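Local coordinates for protein oxidized polyvinyl alcohol hydrolase (Pseudomonas sp., PDB 3WL7) that hydrolyses the beta-diketone nonane-4,6-dione and also oxidized polyvinyl alcohol, the latter as the second step of polyvinyl alcohol degradation, at residues Glu256-Asn261 and Ala273-Ser278; Gly202-Thr207 and Gly233-Tyr238. The protein carries 1 engineered substitution. All coordinates share one frame; numbering follows the deposited sequence.

Interaction 1 (Glu256-Asn261 and Ala273-Ser278); sequences EKDLWN and ADYRPS. With P2D (pentane-2,4-dione), chain B.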
loop_
_atom_site.group_PDB
_atom_site.type_symbol
_atom_site.label_atom_id
_atom_site.label_comp_id
_atom_site.label_asym_id
_atom_site.label_seq_id
_atom_site.Cartn_x
_atom_site.Cartn_y
_atom_site.Cartn_z
ATOM N N GLU A 256 -19.063 -1.705 5.409
ATOM C CA GLU A 256 -19.638 -3.042 5.493
ATOM C C GLU A 256 -19.437 -4.013 4.340
ATOM O O GLU A 256 -19.379 -5.251 4.534
ATOM C CB GLU A 256 -21.146 -2.863 5.781
ATOM C CG GLU A 256 -21.343 -2.114 7.078
ATOM C CD GLU A 256 -20.965 -2.972 8.303
ATOM O OE1 GLU A 256 -21.302 -4.198 8.285
ATOM O OE2 GLU A 256 -20.387 -2.451 9.301
ATOM N N LYS A 257 -19.349 -3.474 3.135
ATOM C CA LYS A 257 -19.187 -4.273 1.950
ATOM C C LYS A 257 -17.708 -4.346 1.524
ATOM O O LYS A 257 -17.421 -4.842 0.435
ATOM C CB LYS A 257 -19.965 -3.662 0.787
ATOM C CG LYS A 257 -21.508 -3.555 0.957
ATOM C CD LYS A 257 -22.104 -4.914 1.220
ATOM C CE LYS A 257 -23.633 -4.930 0.873
ATOM N NZ LYS A 257 -24.290 -6.242 1.266
ATOM N N ASP A 258 -16.779 -3.858 2.349
ATOM C CA ASP A 258 -15.356 -3.955 1.939
ATOM C C ASP A 258 -14.862 -5.399 2.224
ATOM O O ASP A 258 -14.308 -5.694 3.281
ATOM C CB ASP A 258 -14.579 -2.904 2.700
ATOM C CG ASP A 258 -13.161 -2.757 2.212
ATOM O OD1 ASP A 258 -12.795 -3.514 1.302
ATOM O OD2 ASP A 258 -12.441 -1.891 2.770
ATOM N N LEU A 259 -15.108 -6.262 1.228
ATOM C CA LEU A 259 -14.867 -7.698 1.276
ATOM C C LEU A 259 -14.378 -8.140 -0.087
ATOM O O LEU A 259 -14.656 -7.439 -1.068
ATOM C CB LEU A 259 -16.216 -8.383 1.494
ATOM C CG LEU A 259 -16.938 -8.021 2.801
ATOM C CD1 LEU A 259 -18.394 -8.594 2.699
ATOM C CD2 LEU A 259 -16.225 -8.538 4.014
ATOM N N TRP A 260 -13.706 -9.289 -0.188
ATOM C CA TRP A 260 -13.285 -9.783 -1.510
ATOM C C TRP A 260 -13.658 -11.236 -1.650
ATOM O O TRP A 260 -13.487 -12.007 -0.725
ATOM C CB TRP A 260 -11.734 -9.648 -1.698
ATOM C CG TRP A 260 -11.194 -10.121 -3.069
ATOM C CD1 TRP A 260 -10.426 -11.239 -3.323
ATOM C CD2 TRP A 260 -11.341 -9.450 -4.333
ATOM N NE1 TRP A 260 -10.078 -11.286 -4.665
ATOM C CE2 TRP A 260 -10.631 -10.205 -5.302
ATOM C CE3 TRP A 260 -11.998 -8.294 -4.739
ATOM C CZ2 TRP A 260 -10.574 -9.825 -6.658
ATOM C CZ3 TRP A 260 -11.946 -7.915 -6.095
ATOM C CH2 TRP A 260 -11.241 -8.680 -7.024
ATOM N N ASN A 261 -14.230 -11.570 -2.800
ATOM C CA ASN A 261 -14.561 -12.943 -3.087
ATOM C C ASN A 261 -13.595 -13.357 -4.151
ATOM O O ASN A 261 -13.508 -12.743 -5.213
ATOM C CB ASN A 261 -15.969 -13.065 -3.651
ATOM C CG ASN A 261 -17.005 -12.580 -2.674
ATOM O OD1 ASN A 261 -17.753 -11.636 -2.949
ATOM N ND2 ASN A 261 -17.039 -13.178 -1.525
ATOM N N ALA A 273 -11.519 -12.649 1.901
ATOM C CA ALA A 273 -10.847 -11.568 2.625
ATOM C C ALA A 273 -11.894 -10.593 3.144
ATOM O O ALA A 273 -12.853 -10.291 2.428
ATOM C CB ALA A 273 -9.876 -10.818 1.717
ATOM N N ASP A 274 -11.697 -10.129 4.380
ATOM C CA ASP A 274 -12.596 -9.141 4.988
ATOM C C ASP A 274 -11.655 -8.027 5.460
ATOM O O ASP A 274 -10.766 -8.284 6.262
ATOM C CB ASP A 274 -13.329 -9.810 6.166
ATOM C CG ASP A 274 -14.237 -8.854 6.921
ATOM O OD1 ASP A 274 -14.081 -7.628 6.767
ATOM O OD2 ASP A 274 -15.101 -9.361 7.687
ATOM N N TYR A 275 -11.864 -6.806 4.972
ATOM C CA TYR A 275 -10.922 -5.735 5.311
ATOM C C TYR A 275 -11.161 -5.016 6.610
ATOM O O TYR A 275 -10.380 -4.123 7.007
ATOM C CB TYR A 275 -10.804 -4.796 4.093
ATOM C CG TYR A 275 -10.271 -5.605 2.935
ATOM C CD1 TYR A 275 -11.140 -6.294 2.068
ATOM C CD2 TYR A 275 -8.907 -5.783 2.771
ATOM C CE1 TYR A 275 -10.659 -7.143 1.074
ATOM C CE2 TYR A 275 -8.417 -6.635 1.789
ATOM C CZ TYR A 275 -9.290 -7.305 0.949
ATOM O OH TYR A 275 -8.843 -8.154 -0.046
ATOM N N ARG A 276 -12.249 -5.375 7.287
ATOM C CA ARG A 276 -12.461 -4.797 8.627
ATOM C C ARG A 276 -11.298 -5.224 9.589
ATOM O O ARG A 276 -10.596 -4.382 10.191
ATOM C CB ARG A 276 -13.849 -5.270 9.164
ATOM C CG ARG A 276 -14.115 -4.726 10.590
ATOM C CD ARG A 276 -15.268 -5.504 11.293
ATOM N NE ARG A 276 -16.424 -5.468 10.407
ATOM C CZ ARG A 276 -17.379 -4.539 10.425
ATOM N NH1 ARG A 276 -17.366 -3.524 11.318
ATOM N NH2 ARG A 276 -18.321 -4.596 9.483
ATOM N N PRO A 277 -10.993 -6.548 9.696
ATOM C CA PRO A 277 -9.911 -6.888 10.621
ATOM C C PRO A 277 -8.523 -6.453 10.182
ATOM O O PRO A 277 -7.655 -6.172 11.035
ATOM C CB PRO A 277 -9.992 -8.419 10.707
ATOM C CG PRO A 277 -10.711 -8.821 9.442
ATOM C CD PRO A 277 -11.771 -7.754 9.328
ATOM N N SER A 278 -8.310 -6.424 8.863
ATOM C CA SER A 278 -6.963 -6.069 8.402
ATOM C C SER A 278 -6.697 -4.572 8.527
ATOM O O SER A 278 -5.555 -4.187 8.861
ATOM C CB SER A 278 -6.761 -6.604 6.981
ATOM O OG SER A 278 -7.645 -5.990 6.089
HETATM C C1 P2D B . -7.227 -10.293 -2.406
HETATM C C2 P2D B . -6.726 -11.373 -1.440
HETATM C C3 P2D B . -7.160 -12.823 -1.625
HETATM C C4 P2D B . -6.454 -13.757 -0.640
HETATM C C5 P2D B . -7.031 -15.151 -0.311
HETATM O O2 P2D B . -5.977 -11.058 -0.506
HETATM O O4 P2D B . -5.394 -13.413 -0.116
HETATM O O HOH W 1 -17.771 -5.904 6.909
HETATM O O HOH W 2 -18.860 -1.254 12.137
HETATM O O HOH W 3 -15.353 -5.081 5.773
#
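Tyr-275 reaches across to the turn that leads into strand 259-263, where its CD1 meets Asp-258 OD1 at 3.3 Å. The two side chains cross at about a right angle, yet carboxylate and ring planes differ by only 20°. Farther along the same ring, the Trp-260 methylene sits at the edge, with CB 3.6 Å from Tyr-275 OH. That hydroxyl and the indole CD1 of Trp-260 both approach methyl C1 of the bound pentane-2,4-dione, at 3.6 and 3.5 Å. With a serine in place of Tyr-275, Asp-258 OD1 and the Trp-260 methylene would probably lose their packing against the ring, and the ligand methyl its contact with the phenol oxygen, opening a gap between hairpin and diketone. Trp-260 N donates to Ala-273 O (2.9 Å) within the beta hairpin of strands 259-263 and 269-274, and Tyr-275 N to Asp-258 O (3.2 Å) just beyond its open end; the hairpin follows strand 247-253 of an alpha/beta-hydrolase sheet. Asp-258 OD1 bonds His-303, which also stacks on Tyr-275, an arrangement consistent with the acid-histidine pair of that fold; Ser-201 and Gly-254 bond OD2. On the hairpin face carrying Leu-259 and Asp-274, Leu-259 CD2 packs on Asp-274 CG. Asp-274 N-caps helix 275-288 by accepting from Arg-276 N through OD1, while Arg-220 forms a salt bridge to its OD2. Outermost, Arg-276 bends at chi3 (-54°), bringing NH2 to Glu-256 OE2 at 3.0 Å; this salt bridge is nearly straight, lies in the guanidinium plane and meets the oxygen from above the carboxylate. Arg-276 NH1 bonds Leu-352 O.

Interaction 2 (Gly202-Thr207 and Gly233-Tyr238); sequences GEWYVT and GRVGPY. With P2D (pentane-2,4-dione), chain B.
The backbones of Val-206 and Gly-233 form a single bridge, and two bonds tie the loops together, Arg-234 N to Tyr-205 O at 2.9 Å and Val-235 N to Trp-204 O at 3.3 Å. The loops flank helix 216-225 in the beta-alpha-beta crossover between the parallel strands 196-199 and 247-253, and the second begins with a type I turn from Gly-233 to Gly-236. Gly-233, lacking a side chain, lets its CA lie close against both Trp-204 O and Tyr-205 O. Val-235 places CG1 between its backbone N and carbonyl carbon (chi1 68°), which sets this methyl over one face of the Trp-204 indole, 4.0 Å from the centroid of the six-membered ring, in a CH-pi contact. The indole NE1 bonds His-231 O, and Ser-278, Ala-281 and Phe-285 of helix 275-288 also touch the Trp-204 side chain. Arg-234 runs across Tyr-205 at about a right angle: the two CB atoms are 3.5 Å apart, and the guanidinium lays one face over Tyr-205 CB, its plane 32° from the phenol. Thr-207 CG2 packs on Arg-234 CG at 3.5 Å. Arg-234 NH1 is held by Arg-133 O and Asn-125, while a water accepts from NE and bonds Val-206 O. Glu-203 OE2 receives both Trp-204 N and Tyr-205 N, using its anti lone pair for the former and being met from above the carboxylate by the latter, so one carboxylate oxygen grips two successive backbone amides. With its OH bonded to Glu-131, the Tyr-205 ring turns an edge to the diketone, CE1 lying 3.6 Å from ligand O4.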
loop_
_atom_site.group_PDB
_atom_site.type_symbol
_atom_site.label_atom_id
_atom_site.label_comp_id
_atom_site.label_asym_id
_atom_site.label_seq_id
_atom_site.Cartn_x
_atom_site.Cartn_y
_atom_site.Cartn_z
ATOM N N GLY A 202 -6.197 -2.949 2.304
ATOM C CA GLY A 202 -5.172 -3.969 2.110
ATOM C C GLY A 202 -5.298 -5.020 3.197
ATOM O O GLY A 202 -5.899 -4.782 4.243
ATOM N N GLU A 203 -4.710 -6.183 2.952
ATOM C CA GLU A 203 -4.681 -7.242 3.967
ATOM C C GLU A 203 -3.523 -7.050 4.942
ATOM O O GLU A 203 -2.527 -6.311 4.658
ATOM C CB GLU A 203 -4.512 -8.604 3.277
ATOM C CG GLU A 203 -5.835 -9.455 3.193
ATOM C CD GLU A 203 -6.260 -10.046 4.544
ATOM O OE1 GLU A 203 -7.195 -10.911 4.500
ATOM O OE2 GLU A 203 -5.731 -9.698 5.652
ATOM N N TRP A 204 -3.630 -7.772 6.084
ATOM C CA TRP A 204 -2.600 -7.886 7.099
ATOM C C TRP A 204 -2.215 -9.390 7.227
ATOM O O TRP A 204 -1.113 -9.732 7.615
ATOM C CB TRP A 204 -3.120 -7.379 8.435
ATOM C CG TRP A 204 -2.032 -7.034 9.432
ATOM C CD1 TRP A 204 -1.646 -7.769 10.527
ATOM C CD2 TRP A 204 -1.220 -5.854 9.418
ATOM N NE1 TRP A 204 -0.624 -7.106 11.197
ATOM C CE2 TRP A 204 -0.351 -5.928 10.539
ATOM C CE3 TRP A 204 -1.133 -4.744 8.557
ATOM C CZ2 TRP A 204 0.599 -4.920 10.835
ATOM C CZ3 TRP A 204 -0.199 -3.741 8.832
ATOM C CH2 TRP A 204 0.656 -3.830 9.971
ATOM N N TYR A 205 -3.130 -10.266 6.850
ATOM C CA TYR A 205 -2.937 -11.733 6.923
ATOM C C TYR A 205 -2.601 -12.103 8.360
ATOM O O TYR A 205 -1.575 -12.736 8.662
ATOM C CB TYR A 205 -1.826 -12.192 6.000
ATOM C CG TYR A 205 -2.001 -11.876 4.535
ATOM C CD1 TYR A 205 -3.143 -12.300 3.834
ATOM C CD2 TYR A 205 -0.959 -11.244 3.824
ATOM C CE1 TYR A 205 -3.227 -12.117 2.412
ATOM C CE2 TYR A 205 -1.034 -11.063 2.414
ATOM C CZ TYR A 205 -2.168 -11.509 1.737
ATOM O OH TYR A 205 -2.223 -11.373 0.359
ATOM N N VAL A 206 -3.523 -11.719 9.235
ATOM C CA VAL A 206 -3.319 -11.940 10.662
ATOM C C VAL A 206 -2.908 -13.395 10.997
ATOM O O VAL A 206 -3.469 -14.387 10.470
ATOM C CB VAL A 206 -4.588 -11.538 11.447
ATOM C CG1 VAL A 206 -4.495 -12.034 12.921
ATOM C CG2 VAL A 206 -4.726 -10.034 11.401
ATOM N N THR A 207 -1.895 -13.515 11.861
ATOM C CA THR A 207 -1.436 -14.842 12.337
ATOM C C THR A 207 -1.487 -14.851 13.859
ATOM O O THR A 207 -1.797 -13.854 14.494
ATOM C CB THR A 207 0.051 -15.125 11.984
ATOM O OG1 THR A 207 0.906 -14.200 12.698
ATOM C CG2 THR A 207 0.259 -14.979 10.488
ATOM N N GLY A 233 1.272 -10.608 11.467
ATOM C CA GLY A 233 0.632 -10.920 10.182
ATOM C C GLY A 233 1.635 -11.280 9.095
ATOM O O GLY A 233 2.780 -10.802 9.130
ATOM N N ARG A 234 1.199 -12.103 8.129
ATOM C CA ARG A 234 2.019 -12.530 7.001
ATOM C C ARG A 234 2.381 -11.408 6.021
ATOM O O ARG A 234 3.274 -11.589 5.186
ATOM C CB ARG A 234 1.307 -13.671 6.252
ATOM C CG ARG A 234 1.151 -14.895 7.148
ATOM C CD ARG A 234 0.570 -16.045 6.352
ATOM N NE ARG A 234 -0.872 -15.883 6.159
ATOM C CZ ARG A 234 -1.478 -15.961 4.979
ATOM N NH1 ARG A 234 -0.776 -16.162 3.869
ATOM N NH2 ARG A 234 -2.814 -15.951 4.893
ATOM N N VAL A 235 1.753 -10.237 6.150
ATOM C CA VAL A 235 2.098 -9.089 5.275
ATOM C C VAL A 235 3.493 -8.557 5.646
ATOM O O VAL A 235 4.178 -7.965 4.792
ATOM C CB VAL A 235 1.044 -7.925 5.443
ATOM C CG1 VAL A 235 1.147 -7.288 6.856
ATOM C CG2 VAL A 235 1.234 -6.854 4.350
ATOM N N GLY A 236 3.938 -8.798 6.888
ATOM C CA GLY A 236 5.197 -8.165 7.269
ATOM C C GLY A 236 6.232 -9.104 7.797
ATOM O O GLY A 236 6.148 -10.316 7.637
ATOM N N PRO A 237 7.250 -8.546 8.421
ATOM C CA PRO A 237 8.333 -9.331 9.020
ATOM C C PRO A 237 7.685 -10.156 10.134
ATOM O O PRO A 237 6.652 -9.731 10.681
ATOM C CB PRO A 237 9.224 -8.243 9.695
ATOM C CG PRO A 237 8.937 -6.993 8.928
ATOM C CD PRO A 237 7.422 -7.091 8.601
ATOM N N TYR A 238 8.268 -11.315 10.468
ATOM C CA TYR A 238 7.829 -12.069 11.647
ATOM C C TYR A 238 9.026 -12.178 12.618
ATOM O O TYR A 238 10.058 -12.727 12.237
ATOM C CB TYR A 238 7.350 -13.479 11.321
ATOM C CG TYR A 238 7.013 -14.148 12.652
ATOM C CD1 TYR A 238 5.877 -13.713 13.395
ATOM C CD2 TYR A 238 7.913 -15.015 13.276
ATOM C CE1 TYR A 238 5.692 -14.112 14.731
ATOM C CE2 TYR A 238 7.719 -15.438 14.595
ATOM C CZ TYR A 238 6.603 -14.969 15.318
ATOM O OH TYR A 238 6.444 -15.343 16.633
HETATM C C1 P2D B . -7.227 -10.293 -2.406
HETATM C C2 P2D B . -6.726 -11.373 -1.440
HETATM C C3 P2D B . -7.160 -12.823 -1.625
HETATM C C4 P2D B . -6.454 -13.757 -0.640
HETATM C C5 P2D B . -7.031 -15.151 -0.311
HETATM O O2 P2D B . -5.977 -11.058 -0.506
HETATM O O4 P2D B . -5.394 -13.413 -0.116
HETATM O O HOH W 4 -2.686 -15.908 8.362
#

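How the interactions relate
Both interactions border the bound diketone, interaction 1 through Trp-260 and Tyr-275 at a terminal methyl and interaction 2 through Tyr-205 near an oxygen. Interaction 2 is buried and joins two irregular loops by backbone bonds and side-chain packing. Interaction 1 is only partly buried: paired hairpin strands and a helix start form its inner part, and an ion pair with waters its outer part. Strand 247-253 lies between them in sequence, receiving the loop with 233-238 and leading into 256-261. Helix 275-288 joins the two contacts directly, since Ser-278 OG is probably hydrogen-bonded to Gly-202 O (2.8 Å) and Ser-278 CB packs against Trp-204 N.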